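Long-range contact in amphioxus green fluorescent protein, GFPA1 (PDB 4DKN), which fluoresces green, probably by light emission from the self-made chromophore held inside its beta-barrel: residues His11-Leu15 with Leu39-Ala43. Sequence-based numbering, arbitrary orientation.
Sequences HDIHL and LVTTA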
ATOM      1  N   HIS B  11       3.400   8.709  34.304  1.00  9.72           N
ATOM      2  CA  HIS B  11       2.220   8.698  33.454  1.00  9.34           C
ATOM      3  C   HIS B  11       1.252   7.567  33.756  1.00 10.67           C
ATOM      4  O   HIS B  11       1.634   6.529  34.298  1.00 11.00           O
ATOM      5  CB  HIS B  11       2.625   8.616  31.971  1.00  9.27           C
ATOM      6  CG  HIS B  11       3.505   7.449  31.638  1.00  8.75           C
ATOM      7  ND1 HIS B  11       4.880   7.503  31.729  1.00  8.29           N
ATOM      8  CD2 HIS B  11       3.207   6.205  31.196  1.00  8.77           C
ATOM      9  CE1 HIS B  11       5.390   6.343  31.352  1.00  9.20           C
ATOM     10  NE2 HIS B  11       4.396   5.537  31.024  1.00  9.85           N
ATOM     11  N   ASP B  12      -0.011   7.797  33.412  1.00 10.49           N
ATOM     12  CA  ASP B  12      -1.058   6.800  33.560  1.00 11.23           C
ATOM     13  C   ASP B  12      -1.489   6.460  32.143  1.00 11.31           C
ATOM     14  O   ASP B  12      -1.374   7.287  31.235  1.00 10.48           O
ATOM     15  CB  ASP B  12      -2.275   7.343  34.315  1.00 12.99           C
ATOM     16  CG  ASP B  12      -2.023   7.525  35.793  1.00 15.21           C
ATOM     17  OD1 ASP B  12      -1.325   6.678  36.387  1.00 15.91           O
ATOM     18  OD2 ASP B  12      -2.544   8.508  36.361  1.00 17.69           O
ATOM     19  N   ILE B  13      -1.982   5.249  31.951  1.00 10.31           N
ATOM     20  CA  ILE B  13      -2.438   4.841  30.639  1.00 10.39           C
ATOM     21  C   ILE B  13      -3.772   4.115  30.737  1.00 11.14           C
ATOM     22  O   ILE B  13      -4.036   3.393  31.702  1.00 11.23           O
ATOM     23  CB  ILE B  13      -1.395   3.924  29.939  1.00 10.82           C
ATOM     24  CG1 ILE B  13      -1.733   3.784  28.453  1.00 11.11           C
ATOM     25  CG2 ILE B  13      -1.370   2.550  30.595  1.00  9.72           C
ATOM     26  CD1 ILE B  13      -0.636   3.101  27.646  1.00 12.02           C
ATOM     27  N   HIS B  14      -4.626   4.348  29.751  1.00 11.07           N
ATOM     28  CA  HIS B  14      -5.915   3.681  29.674  1.00 11.99           C
ATOM     29  C   HIS B  14      -6.119   3.330  28.210  1.00 11.12           C
ATOM     30  O   HIS B  14      -6.326   4.214  27.377  1.00 11.93           O
ATOM     31  CB  HIS B  14      -7.063   4.584  30.139  1.00 12.38           C
ATOM     32  CG  HIS B  14      -8.410   3.931  30.040  1.00 12.26           C
ATOM     33  ND1 HIS B  14      -9.587   4.646  29.993  1.00 14.01           N
ATOM     34  CD2 HIS B  14      -8.763   2.625  29.964  1.00 12.60           C
ATOM     35  CE1 HIS B  14     -10.605   3.811  29.886  1.00 13.84           C
ATOM     36  NE2 HIS B  14     -10.133   2.578  29.867  1.00 13.84           N
ATOM     37  N   LEU B  15      -6.032   2.045  27.896  1.00 10.90           N
ATOM     38  CA  LEU B  15      -6.228   1.592  26.529  1.00 11.86           C
ATOM     39  C   LEU B  15      -7.562   0.876  26.471  1.00 13.00           C
ATOM     40  O   LEU B  15      -7.909   0.117  27.377  1.00 14.57           O
ATOM     41  CB  LEU B  15      -5.119   0.631  26.104  1.00 13.10           C
ATOM     42  CG  LEU B  15      -3.688   1.140  26.253  1.00 11.33           C
ATOM     43  CD1 LEU B  15      -3.036   0.481  27.464  1.00 13.47           C
ATOM     44  CD2 LEU B  15      -2.901   0.819  24.990  1.00 11.95           C
ATOM     45  N   LEU B  39      11.430   4.981  28.697  1.00  8.80           N
ATOM     46  CA  LEU B  39      10.250   4.927  29.542  1.00  8.90           C
ATOM     47  C   LEU B  39       9.805   3.498  29.768  1.00  9.35           C
ATOM     48  O   LEU B  39      10.188   2.584  29.039  1.00 10.51           O
ATOM     49  CB  LEU B  39       9.089   5.722  28.933  1.00 10.47           C
ATOM     50  CG  LEU B  39       8.526   5.253  27.589  1.00  9.34           C
ATOM     51  CD1 LEU B  39       7.052   5.618  27.498  1.00 13.52           C
ATOM     52  CD2 LEU B  39       9.322   5.880  26.451  1.00 14.05           C
ATOM     53  N   VAL B  40       9.006   3.315  30.811  1.00 10.58           N
ATOM     54  CA  VAL B  40       8.452   2.015  31.136  1.00 10.96           C
ATOM     55  C   VAL B  40       6.958   2.222  31.355  1.00  9.76           C
ATOM     56  O   VAL B  40       6.534   3.232  31.930  1.00  9.79           O
ATOM     57  CB  VAL B  40       9.082   1.413  32.417  1.00 11.43           C
ATOM     58  CG1 VAL B  40      10.565   1.155  32.195  1.00 13.52           C
ATOM     59  CG2 VAL B  40       8.873   2.345  33.592  1.00 15.64           C
ATOM     60  N   THR B  41       6.161   1.281  30.863  1.00  9.11           N
ATOM     61  CA  THR B  41       4.717   1.352  31.014  1.00 10.03           C
ATOM     62  C   THR B  41       4.184  -0.045  31.284  1.00 10.38           C
ATOM     63  O   THR B  41       4.612  -1.011  30.658  1.00 11.05           O
ATOM     64  CB  THR B  41       4.027   1.878  29.735  1.00  9.71           C
ATOM     65  OG1 THR B  41       4.539   3.172  29.403  1.00  9.60           O
ATOM     66  CG2 THR B  41       2.516   1.970  29.942  1.00 10.86           C
ATOM     67  N   THR B  42       3.260  -0.149  32.229  1.00 11.37           N
ATOM     68  CA  THR B  42       2.648  -1.427  32.547  1.00 12.30           C
ATOM     69  C   THR B  42       1.141  -1.239  32.433  1.00 12.30           C
ATOM     70  O   THR B  42       0.590  -0.266  32.945  1.00 12.04           O
ATOM     71  CB  THR B  42       2.998  -1.893  33.975  1.00 14.26           C
ATOM     72  OG1 THR B  42       4.416  -2.078  34.082  1.00 17.08           O
ATOM     73  CG2 THR B  42       2.292  -3.208  34.292  1.00 16.20           C
ATOM     74  N   ALA B  43       0.484  -2.156  31.732  1.00 12.33           N
ATOM     75  CA  ALA B  43      -0.960  -2.090  31.557  1.00 13.28           C
ATOM     76  C   ALA B  43      -1.561  -3.434  31.943  1.00 13.04           C
ATOM     77  O   ALA B  43      -1.010  -4.488  31.620  1.00 12.97           O
ATOM     78  CB  ALA B  43      -1.305  -1.750  30.105  1.00 13.73           C
TER
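Two strands of the GFP beta-can that are not hydrogen-bonded neighbours meet here through their inward-facing side chains, across the width of the strand between them. The 11-15 and 39-43 segments run 43° apart in direction, with axes 7.8 Å apart at closest approach. Alternation does the sorting: H11, I13 and L15 point toward the other segment, as do L39, T41 and A43, while D12, H14 and T42 point away. At one end the contact is polar. NE2 of H11 donates a hydrogen bond to OG1 of T41 at 2.9 Å, and ND1 of H11 is hydrogen-bonded to OH of Y66. Further along it turns apolar, with I13 CG2 4.0 Å from T41 CG2 and L15 CD1 3.9 Å from A43 CB. On the interior side, T41 OG1 also hydrogen-bonds to L61 O, next to the chromophore at position 62, and I13 and L39 touch Y63. Strand 22-33 pairs antiparallel with both strands and bridges them; 112-122 and 207-217 flank the trio.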